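Local coordinates for protein TsrE (PDB 7CWW) that probably acts as a cyclase in thiopeptide antibiotic biosynthesis, closing the macrocycle by building a nitrogen heterocycle, at residues 32-35 with 41-44; 56-61 with 93-98; 106-111 with 238-243. One frame throughout, in Å; residues are numbered along the deposited sequence.

Contact 1 (32-35 with 41-44); sequences ESVE and SWFY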
loop_
_atom_site.group_PDB
_atom_site.type_symbol
_atom_site.label_atom_id
_atom_site.label_comp_id
_atom_site.label_asym_id
_atom_site.label_seq_id
_atom_site.Cartn_x
_atom_site.Cartn_y
_atom_site.Cartn_z
ATOM N N GLU A 32 18.680 10.351 -16.529
ATOM C CA GLU A 32 19.462 10.953 -17.611
ATOM C C GLU A 32 18.850 10.639 -18.972
ATOM O O GLU A 32 18.687 11.532 -19.813
ATOM C CB GLU A 32 20.910 10.461 -17.569
ATOM C CG GLU A 32 21.765 11.028 -18.703
ATOM C CD GLU A 32 23.156 10.422 -18.766
ATOM O OE1 GLU A 32 23.308 9.229 -18.433
ATOM O OE2 GLU A 32 24.101 11.139 -19.159
ATOM N N SER A 33 18.513 9.366 -19.206
ATOM C CA SER A 33 17.922 8.969 -20.482
ATOM C C SER A 33 16.627 9.728 -20.760
ATOM O O SER A 33 16.332 10.068 -21.915
ATOM C CB SER A 33 17.670 7.460 -20.487
ATOM O OG SER A 33 17.213 7.030 -21.754
ATOM N N VAL A 34 15.832 9.984 -19.716
ATOM C CA VAL A 34 14.604 10.759 -19.882
ATOM C C VAL A 34 14.934 12.210 -20.222
ATOM O O VAL A 34 14.349 12.798 -21.140
ATOM C CB VAL A 34 13.728 10.664 -18.616
ATOM C CG1 VAL A 34 12.734 11.815 -18.565
ATOM C CG2 VAL A 34 12.993 9.311 -18.544
ATOM N N GLU A 35 15.868 12.812 -19.480
ATOM C CA GLU A 35 16.243 14.201 -19.754
ATOM C C GLU A 35 16.771 14.371 -21.171
ATOM O O GLU A 35 16.583 15.428 -21.779
ATOM C CB GLU A 35 17.285 14.681 -18.745
ATOM C CG GLU A 35 16.745 14.842 -17.334
ATOM C CD GLU A 35 17.846 14.952 -16.295
ATOM O OE1 GLU A 35 17.568 14.699 -15.102
ATOM O OE2 GLU A 35 18.988 15.291 -16.672
ATOM N N SER A 41 9.585 7.886 -20.227
ATOM C CA SER A 41 9.353 7.924 -18.789
ATOM C C SER A 41 9.737 6.553 -18.254
ATOM O O SER A 41 9.933 5.609 -19.021
ATOM C CB SER A 41 7.890 8.260 -18.463
ATOM O OG SER A 41 7.019 7.291 -19.033
ATOM N N TRP A 42 9.827 6.438 -16.928
ATOM C CA TRP A 42 10.094 5.132 -16.337
ATOM C C TRP A 42 9.458 5.047 -14.957
ATOM O O TRP A 42 9.139 6.060 -14.336
ATOM C CB TRP A 42 11.606 4.854 -16.253
ATOM C CG TRP A 42 12.344 5.679 -15.226
ATOM C CD1 TRP A 42 12.757 6.986 -15.343
ATOM C CD2 TRP A 42 12.786 5.234 -13.938
ATOM N NE1 TRP A 42 13.418 7.380 -14.196
ATOM C CE2 TRP A 42 13.452 6.320 -13.321
ATOM C CE3 TRP A 42 12.675 4.018 -13.245
ATOM C CZ2 TRP A 42 14.006 6.227 -12.036
ATOM C CZ3 TRP A 42 13.229 3.919 -11.973
ATOM C CH2 TRP A 42 13.890 5.021 -11.382
ATOM N N PHE A 43 9.267 3.812 -14.489
ATOM C CA PHE A 43 8.954 3.566 -13.089
ATOM C C PHE A 43 9.581 2.246 -12.686
ATOM O O PHE A 43 10.168 1.535 -13.510
ATOM C CB PHE A 43 7.435 3.591 -12.799
ATOM C CG PHE A 43 6.629 2.449 -13.427
ATOM C CD1 PHE A 43 6.015 2.612 -14.669
ATOM C CD2 PHE A 43 6.427 1.257 -12.745
ATOM C CE1 PHE A 43 5.246 1.599 -15.237
ATOM C CE2 PHE A 43 5.665 0.225 -13.308
ATOM C CZ PHE A 43 5.065 0.406 -14.555
ATOM N N TYR A 44 9.511 1.944 -11.391
ATOM C CA TYR A 44 10.035 0.675 -10.898
ATOM C C TYR A 44 9.005 0.028 -9.989
ATOM O O TYR A 44 8.154 0.706 -9.408
ATOM C CB TYR A 44 11.379 0.833 -10.134
ATOM C CG TYR A 44 11.222 1.325 -8.702
ATOM C CD1 TYR A 44 11.050 0.430 -7.645
ATOM C CD2 TYR A 44 11.258 2.694 -8.408
ATOM C CE1 TYR A 44 10.889 0.889 -6.322
ATOM C CE2 TYR A 44 11.120 3.161 -7.085
ATOM C CZ TYR A 44 10.937 2.255 -6.055
ATOM O OH TYR A 44 10.792 2.697 -4.754
#
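Val34 places CG1 anti to the backbone N (chi1 160°), which sets CG2 beside that N, on the side from which it meets the strand. At Trp42 a chi1 of 71° holds CG between the backbone N and the carbonyl carbon, and the ring is turned back toward the helix. The two side chains cross at about a right angle, and one methyl group does the work. Val34 CG2 comes up to the rim of the indole, near its plane, 4.0 Å from Trp42 CD1, and touches neither ring face. The same methyl also packs 3.9 Å from Ser41 CA, so that it lies against the strand backbone as well as the five-membered ring. Ser41 turns its own side chain away and contributes through its main chain. The contact is small and wholly apolar, burying 93 Å² in all. Trp42 NE1 is hydrogen-bonded to Asp31 OD1, three residues before Val34 on the same helix, which helps to hold the indole's orientation. This contact joins the last turn of helix 15-35 to the beginning of edge strand 39-49, across a tight connection where Ser33 is hydrogen-bonded to Glu38 and Thr39. Trp42 lies between sheet and helix, touching Leu22, Ala27 and Leu30 of helix 15-35 and Phe59 of the neighbouring strand 52-61.

Contact 2 (56-61 with 93-98); sequences RLRFAS and YNHEHD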
loop_
_atom_site.group_PDB
_atom_site.type_symbol
_atom_site.label_atom_id
_atom_site.label_comp_id
_atom_site.label_asym_id
_atom_site.label_seq_id
_atom_site.Cartn_x
_atom_site.Cartn_y
_atom_site.Cartn_z
ATOM N N ARG A 56 12.025 -4.532 -10.715
ATOM C CA ARG A 56 11.507 -4.411 -12.076
ATOM C C ARG A 56 11.668 -2.970 -12.530
ATOM O O ARG A 56 11.258 -2.046 -11.819
ATOM C CB ARG A 56 10.025 -4.819 -12.164
ATOM C CG ARG A 56 9.433 -4.665 -13.586
ATOM C CD ARG A 56 7.915 -4.867 -13.649
ATOM N NE ARG A 56 7.508 -6.143 -13.044
ATOM C CZ ARG A 56 7.625 -7.330 -13.638
ATOM N NH1 ARG A 56 8.133 -7.435 -14.865
ATOM N NH2 ARG A 56 7.232 -8.424 -13.004
ATOM N N LEU A 57 12.243 -2.773 -13.717
ATOM C CA LEU A 57 12.354 -1.444 -14.311
ATOM C C LEU A 57 11.528 -1.431 -15.584
ATOM O O LEU A 57 11.765 -2.232 -16.492
ATOM C CB LEU A 57 13.814 -1.075 -14.587
ATOM C CG LEU A 57 14.651 -1.106 -13.296
ATOM C CD1 LEU A 57 16.141 -1.059 -13.551
ATOM C CD2 LEU A 57 14.235 0.040 -12.371
ATOM N N ARG A 58 10.542 -0.550 -15.639
ATOM C CA ARG A 58 9.644 -0.478 -16.779
ATOM C C ARG A 58 9.734 0.909 -17.394
ATOM O O ARG A 58 9.629 1.915 -16.691
ATOM C CB ARG A 58 8.206 -0.796 -16.378
ATOM C CG ARG A 58 7.340 -1.113 -17.558
ATOM C CD ARG A 58 6.202 -1.998 -17.157
ATOM N NE ARG A 58 5.186 -2.005 -18.191
ATOM C CZ ARG A 58 5.125 -2.907 -19.164
ATOM N NH1 ARG A 58 4.152 -2.843 -20.065
ATOM N NH2 ARG A 58 6.027 -3.878 -19.225
ATOM N N PHE A 59 9.941 0.958 -18.702
ATOM C CA PHE A 59 10.174 2.232 -19.350
ATOM C C PHE A 59 9.893 2.062 -20.832
ATOM O O PHE A 59 9.998 0.961 -21.375
ATOM C CB PHE A 59 11.610 2.739 -19.119
ATOM C CG PHE A 59 12.689 1.717 -19.420
ATOM C CD1 PHE A 59 13.104 0.815 -18.454
ATOM C CD2 PHE A 59 13.300 1.676 -20.663
ATOM C CE1 PHE A 59 14.099 -0.111 -18.729
ATOM C CE2 PHE A 59 14.290 0.750 -20.942
ATOM C CZ PHE A 59 14.693 -0.143 -19.979
ATOM N N ALA A 60 9.529 3.163 -21.475
ATOM C CA ALA A 60 9.278 3.188 -22.906
ATOM C C ALA A 60 10.416 3.939 -23.584
ATOM O O ALA A 60 10.707 5.084 -23.230
ATOM C CB ALA A 60 7.935 3.850 -23.219
ATOM N N SER A 61 11.051 3.297 -24.555
ATOM C CA SER A 61 12.209 3.879 -25.203
ATOM C C SER A 61 12.242 3.440 -26.653
ATOM O O SER A 61 11.856 2.317 -26.985
ATOM C CB SER A 61 13.510 3.474 -24.501
ATOM O OG SER A 61 14.635 3.850 -25.277
ATOM N N TYR A 93 5.806 -9.005 -16.638
ATOM C CA TYR A 93 4.953 -7.984 -16.065
ATOM C C TYR A 93 3.490 -8.411 -16.082
ATOM O O TYR A 93 2.999 -8.955 -17.069
ATOM C CB TYR A 93 5.139 -6.705 -16.858
ATOM C CG TYR A 93 4.374 -5.517 -16.353
ATOM C CD1 TYR A 93 4.605 -4.995 -15.079
ATOM C CD2 TYR A 93 3.444 -4.882 -17.171
ATOM C CE1 TYR A 93 3.913 -3.865 -14.628
ATOM C CE2 TYR A 93 2.752 -3.745 -16.728
ATOM C CZ TYR A 93 2.994 -3.251 -15.458
ATOM O OH TYR A 93 2.310 -2.131 -15.029
ATOM N N ASN A 94 2.784 -8.138 -14.985
ATOM C CA ASN A 94 1.357 -8.426 -14.886
ATOM C C ASN A 94 0.593 -7.168 -15.292
ATOM O O ASN A 94 0.643 -6.151 -14.594
ATOM C CB ASN A 94 0.992 -8.867 -13.469
ATOM C CG ASN A 94 -0.444 -9.361 -13.346
ATOM O OD1 ASN A 94 -1.288 -9.104 -14.205
ATOM N ND2 ASN A 94 -0.719 -10.092 -12.275
ATOM N N HIS A 95 -0.113 -7.238 -16.423
ATOM C CA HIS A 95 -0.903 -6.118 -16.918
ATOM C C HIS A 95 -2.264 -6.020 -16.241
ATOM O O HIS A 95 -3.037 -5.108 -16.555
ATOM C CB HIS A 95 -1.109 -6.236 -18.434
ATOM C CG HIS A 95 0.156 -6.152 -19.232
ATOM N ND1 HIS A 95 1.064 -7.189 -19.303
ATOM C CD2 HIS A 95 0.657 -5.162 -20.008
ATOM C CE1 HIS A 95 2.072 -6.838 -20.083
ATOM N NE2 HIS A 95 1.849 -5.614 -20.525
ATOM N N GLU A 96 -2.586 -6.951 -15.347
ATOM C CA GLU A 96 -3.925 -7.083 -14.788
ATOM C C GLU A 96 -3.775 -7.456 -13.312
ATOM O O GLU A 96 -4.282 -8.471 -12.844
ATOM C CB GLU A 96 -4.739 -8.122 -15.575
ATOM C CG GLU A 96 -6.250 -8.055 -15.347
ATOM C CD GLU A 96 -7.025 -9.131 -16.105
ATOM O OE1 GLU A 96 -6.416 -10.148 -16.503
ATOM O OE2 GLU A 96 -8.249 -8.967 -16.299
ATOM N N HIS A 97 -3.037 -6.627 -12.569
ATOM C CA HIS A 97 -2.779 -6.921 -11.163
ATOM C C HIS A 97 -4.085 -6.988 -10.385
ATOM O O HIS A 97 -5.021 -6.220 -10.636
ATOM C CB HIS A 97 -1.845 -5.863 -10.545
ATOM C CG HIS A 97 -0.393 -6.231 -10.618
ATOM N ND1 HIS A 97 0.124 -7.372 -10.028
ATOM C CD2 HIS A 97 0.649 -5.620 -11.234
ATOM C CE1 HIS A 97 1.422 -7.442 -10.275
ATOM N NE2 HIS A 97 1.767 -6.388 -10.999
ATOM N N ASP A 98 -4.145 -7.917 -9.435
ATOM C CA ASP A 98 -5.346 -8.068 -8.629
ATOM C C ASP A 98 -5.670 -6.763 -7.916
ATOM O O ASP A 98 -4.787 -6.095 -7.371
ATOM C CB ASP A 98 -5.173 -9.180 -7.597
ATOM C CG ASP A 98 -5.005 -10.557 -8.233
ATOM O OD1 ASP A 98 -5.303 -10.735 -9.433
ATOM O OD2 ASP A 98 -4.587 -11.475 -7.511
HETATM O O HOH W 1 3.880 -4.707 -22.532
#
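A cation-pi stack of arginine on tyrosine joins the central strand of the three-stranded antiparallel sheet, 52-61, to the irregular loop that leads into helix 106-127. Arg58 and Tyr93 form it. The guanidinium lies flat on one face of the phenol ring, with centres 3.9 Å apart and planes inclined by 15°, and Arg58 CZ sits 3.3 Å from Tyr93 CD2. The stack extends back along the arginine: its chain is extended from CG to NE, and Arg58 CD rests over the middle of the same face as a CH-pi contact, 3.7 Å from the centroid of the Tyr93 ring. Arg56, two residues away on the same side of the strand, approaches differently. With CG anti to the backbone N (chi1 178°) and a bend at chi3, it brings CD to 3.6 Å from Tyr93 CD1, while its guanidinium is steeply tilted against the phenol and has Tyr93 CA over one face. Arg56 NH1 is also close to Tyr93 N, but both are donors and do not bond; NH1 is used instead by Asp8 and the carbonyl of Gln91, and NE by a salt bridge to Glu47. Asp8 and Glu47 probably offset the charge of Arg56, while Arg58 makes long, weak ion pairs with Glu110 and Asp8. At the exposed end of the contact His95 stands nearly perpendicular to the Arg58 guanidinium, its ring covering Tyr93 CD2. Arg58 and His95 are bridged by a water that lies in the plane of both groups, accepting a hydrogen bond from Arg58 NH1 at 3.1 Å and pairing with His95 NE2 at 3.0 Å.

Contact 3 (106-111 with 238-243); sequences LGLAEN and PALQKG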
loop_
_atom_site.group_PDB
_atom_site.type_symbol
_atom_site.label_atom_id
_atom_site.label_comp_id
_atom_site.label_asym_id
_atom_site.label_seq_id
_atom_site.Cartn_x
_atom_site.Cartn_y
_atom_site.Cartn_z
ATOM N N LEU A 106 -4.971 0.114 -15.994
ATOM C CA LEU A 106 -3.523 -0.046 -16.063
ATOM C C LEU A 106 -2.835 1.290 -16.318
ATOM O O LEU A 106 -1.842 1.628 -15.658
ATOM C CB LEU A 106 -3.157 -1.054 -17.162
ATOM C CG LEU A 106 -1.661 -1.366 -17.298
ATOM C CD1 LEU A 106 -1.076 -1.914 -15.996
ATOM C CD2 LEU A 106 -1.385 -2.329 -18.460
ATOM N N GLY A 107 -3.343 2.064 -17.279
ATOM C CA GLY A 107 -2.696 3.333 -17.606
ATOM C C GLY A 107 -2.644 4.287 -16.426
ATOM O O GLY A 107 -1.620 4.933 -16.178
ATOM N N LEU A 108 -3.739 4.381 -15.671
ATOM C CA LEU A 108 -3.738 5.248 -14.500
ATOM C C LEU A 108 -2.734 4.770 -13.457
ATOM O O LEU A 108 -2.002 5.581 -12.887
ATOM C CB LEU A 108 -5.141 5.331 -13.895
ATOM C CG LEU A 108 -5.429 6.495 -12.933
ATOM C CD1 LEU A 108 -5.310 7.847 -13.622
ATOM C CD2 LEU A 108 -6.830 6.361 -12.340
ATOM N N ALA A 109 -2.682 3.460 -13.191
ATOM C CA ALA A 109 -1.712 2.949 -12.223
ATOM C C ALA A 109 -0.283 3.243 -12.669
ATOM O O ALA A 109 0.554 3.664 -11.862
ATOM C CB ALA A 109 -1.901 1.434 -12.010
ATOM N N GLU A 110 0.022 3.013 -13.951
ATOM C CA GLU A 110 1.376 3.269 -14.428
ATOM C C GLU A 110 1.694 4.755 -14.382
ATOM O O GLU A 110 2.834 5.143 -14.085
ATOM C CB GLU A 110 1.549 2.701 -15.839
ATOM C CG GLU A 110 1.472 1.170 -15.870
ATOM C CD GLU A 110 1.928 0.589 -17.199
ATOM O OE1 GLU A 110 1.957 1.336 -18.197
ATOM O OE2 GLU A 110 2.260 -0.616 -17.245
ATOM N N ASN A 111 0.693 5.598 -14.657
ATOM C CA ASN A 111 0.851 7.037 -14.470
ATOM C C ASN A 111 1.193 7.357 -13.027
ATOM O O ASN A 111 2.092 8.162 -12.752
ATOM C CB ASN A 111 -0.432 7.777 -14.866
ATOM C CG ASN A 111 -0.537 8.028 -16.356
ATOM O OD1 ASN A 111 0.448 7.954 -17.084
ATOM N ND2 ASN A 111 -1.737 8.347 -16.812
ATOM N N PRO A 238 -10.168 12.001 -7.999
ATOM C CA PRO A 238 -11.232 12.220 -9.010
ATOM C C PRO A 238 -11.154 11.250 -10.176
ATOM O O PRO A 238 -12.196 10.794 -10.658
ATOM C CB PRO A 238 -10.995 13.673 -9.450
ATOM C CG PRO A 238 -10.362 14.330 -8.240
ATOM C CD PRO A 238 -9.480 13.258 -7.648
ATOM N N ALA A 239 -9.945 10.908 -10.635
ATOM C CA ALA A 239 -9.819 9.971 -11.748
ATOM C C ALA A 239 -10.113 8.541 -11.323
ATOM O O ALA A 239 -10.616 7.755 -12.133
ATOM C CB ALA A 239 -8.421 10.042 -12.357
ATOM N N LEU A 240 -9.766 8.179 -10.083
ATOM C CA LEU A 240 -10.190 6.894 -9.536
ATOM C C LEU A 240 -11.706 6.806 -9.505
ATOM O O LEU A 240 -12.297 5.817 -9.959
ATOM C CB LEU A 240 -9.624 6.713 -8.130
ATOM C CG LEU A 240 -8.096 6.704 -8.067
ATOM C CD1 LEU A 240 -7.634 6.752 -6.623
ATOM C CD2 LEU A 240 -7.568 5.448 -8.752
ATOM N N GLN A 241 -12.346 7.859 -8.990
ATOM C CA GLN A 241 -13.800 7.919 -8.907
ATOM C C GLN A 241 -14.440 7.879 -10.288
ATOM O O GLN A 241 -15.458 7.210 -10.491
ATOM C CB GLN A 241 -14.201 9.198 -8.165
ATOM C CG GLN A 241 -15.639 9.246 -7.745
ATOM C CD GLN A 241 -15.998 8.053 -6.885
ATOM O OE1 GLN A 241 -15.546 7.944 -5.745
ATOM N NE2 GLN A 241 -16.798 7.140 -7.436
ATOM N N LYS A 242 -13.865 8.616 -11.243
ATOM C CA LYS A 242 -14.390 8.652 -12.605
ATOM C C LYS A 242 -14.316 7.276 -13.267
ATOM O O LYS A 242 -15.218 6.888 -14.022
ATOM C CB LYS A 242 -13.600 9.684 -13.414
ATOM C CG LYS A 242 -13.900 9.758 -14.897
ATOM C CD LYS A 242 -13.837 11.202 -15.379
ATOM C CE LYS A 242 -13.378 11.291 -16.826
ATOM N NZ LYS A 242 -12.375 12.381 -17.020
ATOM N N GLY A 243 -13.235 6.536 -13.019
ATOM C CA GLY A 243 -13.127 5.199 -13.587
ATOM C C GLY A 243 -14.289 4.310 -13.186
ATOM O O GLY A 243 -14.881 3.623 -14.019
#
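Leu108 reaches from helix 106-127 to helix 224-245 and straddles the methyl group of Ala239, with both its branches engaged. Leu108 CD1 and Leu108 CD2 each lie 4.0 Å from Ala239 CB, and CD2 also meets Leu240 CD2 at 3.8 Å, methyl against methyl. Leu108 CG stands anti to the backbone N (chi1 -162°), carrying the fork outward toward the facing helix. Leu240 starts off to one side and reaches the contact with its tip. Around this centre Phe249 and Tyr236 also touch Leu108, while Leu240 is backed by Leu315 and Tyr319 of helix 308-326, so the contact continues into a third helix. Helix 224-245 is kinked where it enters the contact: Pro238, whose N has no hydrogen to give, and Ala239 make no backbone bond to the turn before. A bound polyethylene glycol chain passes about 10 Å from the Leu240 side chain. Methyl groups alone bridge the two segments, burying 109 Å²; cohesion therefore rests on dispersion and the exclusion of water, and no directional bond between the two segments fixes their relative rotation.

Followed from the N terminus, the three contacts lie in series and neither nest nor cross. Contact 1 closes the short turn between helix 15-35 and strand 39-49. Contact 2 closes a longer excursion, mostly helical, that leaves strand 52-61 and returns along the loop before helix 106-127. Contact 3 spans over a hundred residues and joins that helix to helix 224-245. Contacts 1 and 2 share the sheet, where Phe43 N and Arg58 O probably hydrogen-bond across neighbouring strands. Glu110, on the segment 106-111, links contacts 2 and 3 through weak interactions with Tyr93 OH and Arg58 NE, and its side chain also packs on Phe43. The sheet is thus tied to the helical body.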